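Local coordinates for protein fatty acid synthase 1, isoform A (Drosophila melanogaster, PDB 6FN6) that probably builds long-chain saturated fatty acids using NADPH, this piece being the modifying region with its dehydratase, enoylreductase and ketoreductase domains, at residues 291-294 / 295-299; 854-857 / 858-862; 893-896 / 897-900; 1041-1044 / 1045-1049. All coordinates share one frame; numbering follows the deposited sequence.

Contact 1. Residues 291-294 / 295-299; sequences IQVI and IENSS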
loop_
_atom_site.group_PDB
_atom_site.type_symbol
_atom_site.label_atom_id
_atom_site.label_comp_id
_atom_site.label_asym_id
_atom_site.label_seq_id
_atom_site.Cartn_x
_atom_site.Cartn_y
_atom_site.Cartn_z
ATOM N N ILE A 291 28.476 -57.630 -30.630
ATOM C CA ILE A 291 27.136 -57.945 -30.150
ATOM C C ILE A 291 26.120 -57.681 -31.256
ATOM O O ILE A 291 25.141 -58.414 -31.402
ATOM C CB ILE A 291 26.803 -57.144 -28.877
ATOM C CG1 ILE A 291 27.706 -57.577 -27.717
ATOM C CG2 ILE A 291 25.329 -57.301 -28.498
ATOM C CD1 ILE A 291 27.510 -59.011 -27.257
ATOM N N GLN A 292 26.356 -56.633 -32.035
ATOM C CA GLN A 292 25.472 -56.305 -33.146
ATOM C C GLN A 292 25.379 -57.455 -34.142
ATOM O O GLN A 292 24.289 -57.801 -34.595
ATOM C CB GLN A 292 25.948 -55.039 -33.857
ATOM C CG GLN A 292 25.486 -53.762 -33.192
ATOM C CD GLN A 292 25.960 -52.526 -33.921
ATOM O OE1 GLN A 292 25.875 -52.445 -35.145
ATOM N NE2 GLN A 292 26.471 -51.555 -33.171
ATOM N N VAL A 293 26.524 -58.036 -34.484
ATOM C CA VAL A 293 26.565 -59.147 -35.426
ATOM C C VAL A 293 25.810 -60.345 -34.852
ATOM O O VAL A 293 25.105 -61.048 -35.576
ATOM C CB VAL A 293 28.018 -59.520 -35.778
ATOM C CG1 VAL A 293 28.065 -60.784 -36.644
ATOM C CG2 VAL A 293 28.702 -58.360 -36.486
ATOM N N ILE A 294 25.966 -60.573 -33.551
ATOM C CA ILE A 294 25.312 -61.694 -32.886
ATOM C C ILE A 294 23.800 -61.500 -32.906
ATOM O O ILE A 294 23.056 -62.419 -33.242
ATOM C CB ILE A 294 25.830 -61.860 -31.444
ATOM C CG1 ILE A 294 27.324 -62.174 -31.452
ATOM C CG2 ILE A 294 25.069 -62.963 -30.717
ATOM C CD1 ILE A 294 27.987 -62.037 -30.100
ATOM N N ILE A 295 23.349 -60.306 -32.538
ATOM C CA ILE A 295 21.924 -59.996 -32.543
ATOM C C ILE A 295 21.394 -60.175 -33.959
ATOM O O ILE A 295 20.343 -60.783 -34.172
ATOM C CB ILE A 295 21.654 -58.564 -32.009
ATOM C CG1 ILE A 295 22.000 -58.483 -30.521
ATOM C CG2 ILE A 295 20.196 -58.160 -32.233
ATOM C CD1 ILE A 295 22.019 -57.075 -29.959
ATOM N N GLU A 296 22.134 -59.641 -34.923
ATOM C CA GLU A 296 21.758 -59.716 -36.329
ATOM C C GLU A 296 21.578 -61.164 -36.786
ATOM O O GLU A 296 20.780 -61.441 -37.678
ATOM C CB GLU A 296 22.814 -59.011 -37.186
ATOM C CG GLU A 296 22.375 -58.694 -38.607
ATOM C CD GLU A 296 23.329 -57.739 -39.309
ATOM O OE1 GLU A 296 22.868 -56.683 -39.798
ATOM O OE2 GLU A 296 24.537 -58.054 -39.390
ATOM N N ASN A 297 22.319 -62.080 -36.167
ATOM C CA ASN A 297 22.315 -63.481 -36.580
ATOM C C ASN A 297 21.759 -64.411 -35.503
ATOM O O ASN A 297 22.243 -65.529 -35.328
ATOM C CB ASN A 297 23.733 -63.921 -36.954
ATOM C CG ASN A 297 24.205 -63.311 -38.258
ATOM O OD1 ASN A 297 23.837 -63.771 -39.339
ATOM N ND2 ASN A 297 25.020 -62.263 -38.163
ATOM N N SER A 298 20.741 -63.950 -34.786
ATOM C CA SER A 298 20.065 -64.782 -33.795
ATOM C C SER A 298 18.610 -64.998 -34.192
ATOM O O SER A 298 17.772 -65.332 -33.353
ATOM C CB SER A 298 20.147 -64.150 -32.405
ATOM O OG SER A 298 19.397 -62.951 -32.347
ATOM N N SER A 299 18.316 -64.814 -35.477
ATOM C CA SER A 299 16.953 -64.930 -35.974
ATOM C C SER A 299 16.062 -63.968 -35.187
ATOM O O SER A 299 16.468 -62.838 -34.911
ATOM C CB SER A 299 16.460 -66.377 -35.862
ATOM O OG SER A 299 16.470 -66.831 -34.519
#
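Val293 O is held twice by one residue: Asn297 ND2 donates to it at 2.9 Å with an N-H...O angle of 157°, and the backbone N of Asn297 adds a weak bond to the same oxygen. Val293 O lies close to the plane of the Asn297 amide, while ND2 sits 24° off the plane of the Val293 carbonyl. This reach back over one turn follows from the first torsion, which sets CG beside the backbone N (chi1 -72°), and it brings ND2 alongside Val293 CG1 at 3.7 Å. The other end of the amide, OD1, accepts from Ile541 N, so both ends are used and the flip of the group is fixed. Were an alanine at Asn297, Val293 O would probably keep only the weak backbone donor and Ile541 N would lose its acceptor. Upstream the helix is regular, with Ile295 N to Ile291 O at 2.8 Å and Glu296 N to Gln292 O at 2.9 Å. On the apolar flank Ile291 CG2 meets Ile295 CD1 at 3.6 Å, the two side chains running obliquely to each other; Ile291 and Ile294 also pack on Ile405 and Phe376. Gln292 and Glu296, one turn apart, both engage Arg554, and Gln292 also bonds Asp288. The arrangement is that of a helix C-terminus closed by a side-chain amide, on the helix that leads into strand 303-309 of what is probably the methyltransferase-like domain of animal fatty acid synthases, fastened here to the pseudo-ketoreductase.

Contact 2. Residues 854-857 / 858-862; sequences VAEG and IKTGA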
loop_
_atom_site.group_PDB
_atom_site.type_symbol
_atom_site.label_atom_id
_atom_site.label_comp_id
_atom_site.label_asym_id
_atom_site.label_seq_id
_atom_site.Cartn_x
_atom_site.Cartn_y
_atom_site.Cartn_z
ATOM N N VAL A 854 26.441 10.377 -16.071
ATOM C CA VAL A 854 27.547 9.479 -15.777
ATOM C C VAL A 854 28.827 10.064 -16.357
ATOM O O VAL A 854 29.871 10.060 -15.709
ATOM C CB VAL A 854 27.282 8.061 -16.330
ATOM C CG1 VAL A 854 28.486 7.148 -16.098
ATOM C CG2 VAL A 854 26.036 7.466 -15.697
ATOM N N ALA A 855 28.733 10.585 -17.575
ATOM C CA ALA A 855 29.892 11.160 -18.244
ATOM C C ALA A 855 30.467 12.313 -17.424
ATOM O O ALA A 855 31.670 12.360 -17.163
ATOM C CB ALA A 855 29.517 11.633 -19.641
ATOM N N GLU A 856 29.598 13.238 -17.024
ATOM C CA GLU A 856 30.005 14.387 -16.220
ATOM C C GLU A 856 30.563 13.946 -14.869
ATOM O O GLU A 856 31.479 14.565 -14.332
ATOM C CB GLU A 856 28.823 15.339 -16.012
ATOM C CG GLU A 856 29.176 16.622 -15.263
ATOM C CD GLU A 856 27.962 17.494 -14.987
ATOM O OE1 GLU A 856 28.147 18.661 -14.581
ATOM O OE2 GLU A 856 26.824 17.013 -15.177
ATOM N N GLY A 857 29.996 12.879 -14.321
ATOM C CA GLY A 857 30.379 12.394 -13.008
ATOM C C GLY A 857 31.794 11.855 -12.910
ATOM O O GLY A 857 32.462 12.033 -11.892
ATOM N N ILE A 858 32.253 11.194 -13.967
ATOM C CA ILE A 858 33.571 10.570 -13.967
ATOM C C ILE A 858 34.670 11.612 -13.782
ATOM O O ILE A 858 35.581 11.419 -12.977
ATOM C CB ILE A 858 33.784 9.759 -15.263
ATOM C CG1 ILE A 858 32.757 8.625 -15.345
ATOM C CG2 ILE A 858 35.202 9.191 -15.320
ATOM C CD1 ILE A 858 32.707 7.914 -16.689
ATOM N N LYS A 859 34.584 12.714 -14.518
ATOM C CA LYS A 859 35.570 13.784 -14.403
ATOM C C LYS A 859 35.531 14.426 -13.015
ATOM O O LYS A 859 36.567 14.780 -12.455
ATOM C CB LYS A 859 35.349 14.841 -15.487
ATOM C CG LYS A 859 33.927 15.371 -15.580
ATOM C CD LYS A 859 33.823 16.526 -16.563
ATOM C CE LYS A 859 34.048 16.075 -17.996
ATOM N NZ LYS A 859 34.061 17.227 -18.938
ATOM N N THR A 860 34.329 14.569 -12.466
ATOM C CA THR A 860 34.150 15.175 -11.150
ATOM C C THR A 860 34.838 14.342 -10.073
ATOM O O THR A 860 35.282 14.873 -9.053
ATOM C CB THR A 860 32.659 15.322 -10.799
ATOM O OG1 THR A 860 31.991 16.053 -11.835
ATOM C CG2 THR A 860 32.481 16.049 -9.469
ATOM N N GLY A 861 34.910 13.035 -10.303
ATOM C CA GLY A 861 35.458 12.110 -9.327
ATOM C C GLY A 861 34.393 11.377 -8.532
ATOM O O GLY A 861 34.706 10.549 -7.678
ATOM N N ALA A 862 33.129 11.684 -8.808
ATOM C CA ALA A 862 32.023 11.030 -8.120
ATOM C C ALA A 862 31.895 9.578 -8.573
ATOM O O ALA A 862 31.510 8.707 -7.791
ATOM C CB ALA A 862 30.726 11.778 -8.371
#
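The backbone N atoms of Gly861 and Ala862 both converge on Gly857 O, at 3.1 and 3.2 Å, as the chain leaves helix 844-860 through the positive phi of Gly861 (100°). Both bonds are weak by angle, and Gly861 N makes a further weak bond to Ile858 O. At such a phi a beta carbon at Gly861 would press against the preceding carbonyl, which accounts for the glycine. One turn earlier Ile858 N donates to Val854 O at 3.2 Å. The side chain of Ile858 leans back over that same turn: with CG1 beside its own backbone N (chi1 -62°), CD1 extends to 4.3 Å from Val854 CG1, a loose apolar touch. Both residues have partners beyond the turn, Ile858 on Trp680 and Val854 on Trp674 and Tyr696. The hydroxyl of Thr860 is modelled 3.0 Å from Glu856 O, but the position of that oxygen is uncertain. Ala862 CB points back to Gly857 O at 3.9 Å and rests on Tyr696, while Ala862 O accepts from Ser726 OG. The bond from Ala862 N to Gly857 O, that from Gly861 N to Ile858 O and the left-handed glycine together make a Schellman motif, ending a helix of the enoylreductase.

Contact 3. Residues 893-896 / 897-900; sequences VIKV and RDEE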
loop_
_atom_site.group_PDB
_atom_site.type_symbol
_atom_site.label_atom_id
_atom_site.label_comp_id
_atom_site.label_asym_id
_atom_site.label_seq_id
_atom_site.Cartn_x
_atom_site.Cartn_y
_atom_site.Cartn_z
ATOM N N VAL A 893 33.134 -9.767 -12.272
ATOM C CA VAL A 893 33.469 -9.592 -13.685
ATOM C C VAL A 893 34.084 -10.849 -14.301
ATOM O O VAL A 893 34.904 -11.527 -13.681
ATOM C CB VAL A 893 34.418 -8.394 -13.877
ATOM C CG1 VAL A 893 34.549 -8.054 -15.359
ATOM C CG2 VAL A 893 33.931 -7.186 -13.082
ATOM N N ILE A 894 33.685 -11.147 -15.536
ATOM C CA ILE A 894 34.266 -12.259 -16.285
ATOM C C ILE A 894 35.281 -11.737 -17.291
ATOM O O ILE A 894 34.967 -10.892 -18.129
ATOM C CB ILE A 894 33.181 -13.093 -16.985
ATOM C CG1 ILE A 894 32.380 -13.877 -15.949
ATOM C CG2 ILE A 894 33.812 -14.058 -17.994
ATOM C CD1 ILE A 894 31.155 -14.565 -16.502
ATOM N N LYS A 895 36.499 -12.261 -17.199
ATOM C CA LYS A 895 37.590 -11.865 -18.079
ATOM C C LYS A 895 37.556 -12.673 -19.371
ATOM O O LYS A 895 38.133 -13.757 -19.453
ATOM C CB LYS A 895 38.930 -12.055 -17.364
ATOM C CG LYS A 895 40.167 -11.734 -18.194
ATOM C CD LYS A 895 41.355 -12.571 -17.739
ATOM C CE LYS A 895 41.783 -12.221 -16.322
ATOM N NZ LYS A 895 42.903 -13.080 -15.852
ATOM N N VAL A 896 36.872 -12.141 -20.378
ATOM C CA VAL A 896 36.780 -12.807 -21.668
ATOM C C VAL A 896 38.121 -12.708 -22.390
ATOM O O VAL A 896 38.607 -13.686 -22.960
ATOM C CB VAL A 896 35.645 -12.212 -22.521
ATOM C CG1 VAL A 896 35.493 -12.986 -23.820
ATOM C CG2 VAL A 896 34.333 -12.206 -21.741
ATOM N N ARG A 897 38.711 -11.516 -22.365
ATOM C CA ARG A 897 40.011 -11.279 -22.980
ATOM C C ARG A 897 40.911 -10.478 -22.044
ATOM O O ARG A 897 40.450 -9.559 -21.369
ATOM C CB ARG A 897 39.848 -10.533 -24.302
ATOM C CG ARG A 897 39.014 -11.260 -25.335
ATOM C CD ARG A 897 38.795 -10.380 -26.553
ATOM N NE ARG A 897 40.055 -9.985 -27.178
ATOM C CZ ARG A 897 40.552 -10.520 -28.291
ATOM N NH1 ARG A 897 39.902 -11.485 -28.935
ATOM N NH2 ARG A 897 41.708 -10.082 -28.767
ATOM N N ASP A 898 42.192 -10.825 -22.011
ATOM C CA ASP A 898 43.188 -10.035 -21.298
ATOM C C ASP A 898 43.453 -8.740 -22.056
ATOM O O ASP A 898 43.627 -8.752 -23.273
ATOM C CB ASP A 898 44.482 -10.827 -21.120
ATOM C CG ASP A 898 44.421 -11.788 -19.949
ATOM O OD1 ASP A 898 44.126 -11.334 -18.824
ATOM O OD2 ASP A 898 44.648 -12.998 -20.156
ATOM N N GLU A 899 43.479 -7.623 -21.337
ATOM C CA GLU A 899 43.678 -6.325 -21.971
ATOM C C GLU A 899 45.124 -6.145 -22.434
ATOM O O GLU A 899 46.071 -6.445 -21.705
ATOM C CB GLU A 899 43.289 -5.199 -21.011
ATOM C CG GLU A 899 43.411 -3.805 -21.611
ATOM C CD GLU A 899 42.999 -2.712 -20.645
ATOM O OE1 GLU A 899 42.592 -3.038 -19.510
ATOM O OE2 GLU A 899 43.077 -1.524 -21.025
ATOM N N GLU A 900 45.275 -5.651 -23.659
ATOM C CA GLU A 900 46.584 -5.345 -24.224
ATOM C C GLU A 900 47.318 -4.311 -23.378
ATOM O O GLU A 900 46.700 -3.440 -22.765
ATOM C CB GLU A 900 46.447 -4.843 -25.663
ATOM C CG GLU A 900 46.018 -5.915 -26.654
ATOM C CD GLU A 900 44.527 -6.179 -26.627
ATOM O OE1 GLU A 900 43.839 -5.652 -25.729
ATOM O OE2 GLU A 900 44.039 -6.916 -27.510
#
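Lys895 and Asp898 lie obliquely across each other over the short bend after strand 891-895, and the touching is done mainly by the lysine's methylene chain. Asp898 OD1 sits 3.2 Å from Lys895 CD and 3.5 Å from CE, whereas Lys895 NZ is 3.7 Å from OD1, a long salt bridge. The lysine leaves the backbone with CG anti to its N (chi1 177°) and then kinks at the third torsion (-65°), which bends the chain so that CD, not the amine, passes nearest to OD1. Asp898, three residues on, brings OD1 back to the lysine chain. Between them Arg897 sends its side chain a different way: its guanidinium donates through NH2 to Lys909 O, and its chain lies against Thr605 and Tyr607. Backbone bonds of Lys895 with Phe871 and of Arg897 with Tyr607 pin the two ends of the bend to neighbouring strands of the enoylreductase, 868-872 and 601-611. Asp898 also touches Arg911, a second basic residue nearby. A long ion pair with no hydrogen bond, on an exposed aspartate, implies a mainly electrostatic attraction that is probably weak and partly screened by water, leaving the backbone bonds to fix the path of the chain.

Contact 4. Residues 1041-1044 / 1045-1049; sequences YLDQ and FSRDI
Arg1047 NE donates to Asp1043 OD1 at 3.1 Å, nearly straight at 165°, in an i to i+4 salt bridge along helix 1034-1049. OD1 lies at the edge of the guanidinium, in its plane, but the bond meets the carboxylate from above its own plane; the two groups are turned 52° apart. NH2 adds weak bonds to OD1 and, at 3.4 Å, to OD2. The grip is possible because Asp1043 CG is anti to its backbone N (chi1 164°), and OD1 is the oxygen turned toward the arginine, which runs extended from CG to NE. A leucine in place of Arg1047 would probably leave Asp1043 with less positive charge beside it and its carboxylate freer to turn. A second arginine, Arg1088 of helix 1072-1090, forms a salt bridge to OD1 and also bonds Ser1046 OG. That hydroxyl stands 2.8 Å from Leu1042 O and 2.9 Å from Asp1043 O, so its one proton has two possible acceptors. Round the helix, the Gln1044 amide lies over one face of the Phe1045 ring, the planes nearly parallel and NE2 4.1 Å from CZ. Phe1045 also reaches back with CE2 to Tyr1041 CB at 4.1 Å and packs on Leu996 of helix 989-1002, while Ser1046 faces Ile1008 of strand 1005-1011. In this ketoreductase domain of Rossmann type, Asp1043 thus binds its own helix to a neighbouring one, and with two guanidinium groups on a buried carboxylate the aspartate is likely to stay ionised.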
loop_
_atom_site.group_PDB
_atom_site.type_symbol
_atom_site.label_atom_id
_atom_site.label_comp_id
_atom_site.label_asym_id
_atom_site.label_seq_id
_atom_site.Cartn_x
_atom_site.Cartn_y
_atom_site.Cartn_z
ATOM N N TYR A 1041 14.047 -37.658 -57.895
ATOM C CA TYR A 1041 14.062 -36.541 -58.831
ATOM C C TYR A 1041 14.589 -35.263 -58.180
ATOM O O TYR A 1041 15.335 -34.507 -58.805
ATOM C CB TYR A 1041 12.659 -36.299 -59.394
ATOM C CG TYR A 1041 12.191 -37.341 -60.391
ATOM C CD1 TYR A 1041 13.069 -37.909 -61.309
ATOM C CD2 TYR A 1041 10.866 -37.754 -60.416
ATOM C CE1 TYR A 1041 12.639 -38.858 -62.216
ATOM C CE2 TYR A 1041 10.427 -38.702 -61.320
ATOM C CZ TYR A 1041 11.317 -39.251 -62.217
ATOM O OH TYR A 1041 10.877 -40.196 -63.115
ATOM N N LEU A 1042 14.193 -35.012 -56.935
ATOM C CA LEU A 1042 14.700 -33.858 -56.197
ATOM C C LEU A 1042 16.219 -33.933 -56.078
ATOM O O LEU A 1042 16.917 -32.931 -56.239
ATOM C CB LEU A 1042 14.064 -33.772 -54.808
ATOM C CG LEU A 1042 12.614 -33.287 -54.772
ATOM C CD1 LEU A 1042 12.003 -33.502 -53.399
ATOM C CD2 LEU A 1042 12.524 -31.831 -55.174
ATOM N N ASP A 1043 16.726 -35.132 -55.808
ATOM C CA ASP A 1043 18.162 -35.358 -55.751
ATOM C C ASP A 1043 18.797 -35.003 -57.086
ATOM O O ASP A 1043 19.771 -34.255 -57.148
ATOM C CB ASP A 1043 18.467 -36.815 -55.396
ATOM C CG ASP A 1043 19.903 -37.205 -55.706
ATOM O OD1 ASP A 1043 20.800 -36.344 -55.576
ATOM O OD2 ASP A 1043 20.136 -38.372 -56.086
ATOM N N GLN A 1044 18.223 -35.540 -58.155
ATOM C CA GLN A 1044 18.790 -35.413 -59.491
ATOM C C GLN A 1044 18.885 -33.958 -59.955
ATOM O O GLN A 1044 19.942 -33.511 -60.397
ATOM C CB GLN A 1044 17.938 -36.224 -60.473
ATOM C CG GLN A 1044 18.297 -36.067 -61.938
ATOM C CD GLN A 1044 17.412 -36.915 -62.833
ATOM O OE1 GLN A 1044 16.724 -37.823 -62.365
ATOM N NE2 GLN A 1044 17.413 -36.610 -64.126
ATOM N N PHE A 1045 17.790 -33.217 -59.827
ATOM C CA PHE A 1045 17.712 -31.865 -60.375
ATOM C C PHE A 1045 18.342 -30.807 -59.472
ATOM O O PHE A 1045 18.760 -29.755 -59.952
ATOM C CB PHE A 1045 16.254 -31.500 -60.652
ATOM C CG PHE A 1045 15.626 -32.310 -61.749
ATOM C CD1 PHE A 1045 16.033 -32.154 -63.062
ATOM C CD2 PHE A 1045 14.631 -33.230 -61.466
ATOM C CE1 PHE A 1045 15.460 -32.898 -64.073
ATOM C CE2 PHE A 1045 14.054 -33.976 -62.473
ATOM C CZ PHE A 1045 14.470 -33.811 -63.779
ATOM N N SER A 1046 18.400 -31.074 -58.170
ATOM C CA SER A 1046 19.018 -30.134 -57.242
ATOM C C SER A 1046 20.509 -30.003 -57.546
ATOM O O SER A 1046 21.097 -28.939 -57.354
ATOM C CB SER A 1046 18.805 -30.570 -55.790
ATOM O OG SER A 1046 19.411 -31.823 -55.529
ATOM N N ARG A 1047 21.113 -31.090 -58.018
ATOM C CA ARG A 1047 22.525 -31.086 -58.398
ATOM C C ARG A 1047 22.806 -30.004 -59.434
ATOM O O ARG A 1047 23.874 -29.399 -59.435
ATOM C CB ARG A 1047 22.950 -32.451 -58.947
ATOM C CG ARG A 1047 22.894 -33.586 -57.939
ATOM C CD ARG A 1047 23.325 -34.893 -58.574
ATOM N NE ARG A 1047 23.073 -36.046 -57.710
ATOM C CZ ARG A 1047 23.735 -37.199 -57.783
ATOM N NH1 ARG A 1047 24.704 -37.364 -58.675
ATOM N NH2 ARG A 1047 23.431 -38.190 -56.956
ATOM N N ASP A 1048 21.848 -29.783 -60.327
ATOM C CA ASP A 1048 22.005 -28.812 -61.405
ATOM C C ASP A 1048 21.551 -27.417 -60.975
ATOM O O ASP A 1048 22.197 -26.418 -61.290
ATOM C CB ASP A 1048 21.214 -29.252 -62.641
ATOM C CG ASP A 1048 21.654 -30.608 -63.167
ATOM O OD1 ASP A 1048 22.850 -30.945 -63.031
ATOM O OD2 ASP A 1048 20.802 -31.337 -63.720
ATOM N N ILE A 1049 20.431 -27.360 -60.263
ATOM C CA ILE A 1049 19.791 -26.095 -59.926
ATOM C C ILE A 1049 20.374 -25.487 -58.655
ATOM O O ILE A 1049 20.839 -24.346 -58.653
ATOM C CB ILE A 1049 18.269 -26.286 -59.778
ATOM C CG1 ILE A 1049 17.668 -26.857 -61.066
ATOM C CG2 ILE A 1049 17.591 -24.965 -59.424
ATOM C CD1 ILE A 1049 16.294 -27.465 -60.885
#

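Contact 1 is the most buried of the four; contacts 2, 3 and 4 lie partly at the surface. Contacts 1 and 2 both close a helix, by different means: a side-chain amide with a partner in another domain in 291-299, a glycine turn with backbone bonds in 854-862. Contacts 2 and 3 share the enoylreductase, their centres about 24 Å apart, yet one ends a helix and the other follows a strand. Ion pairs mark contacts 3 and 4: long and exposed in 893-900, close and backed by a second arginine within the helix of 1041-1049. Contacts 1 and 2 lie on opposite sides of the chain's centre, about 77 Å apart.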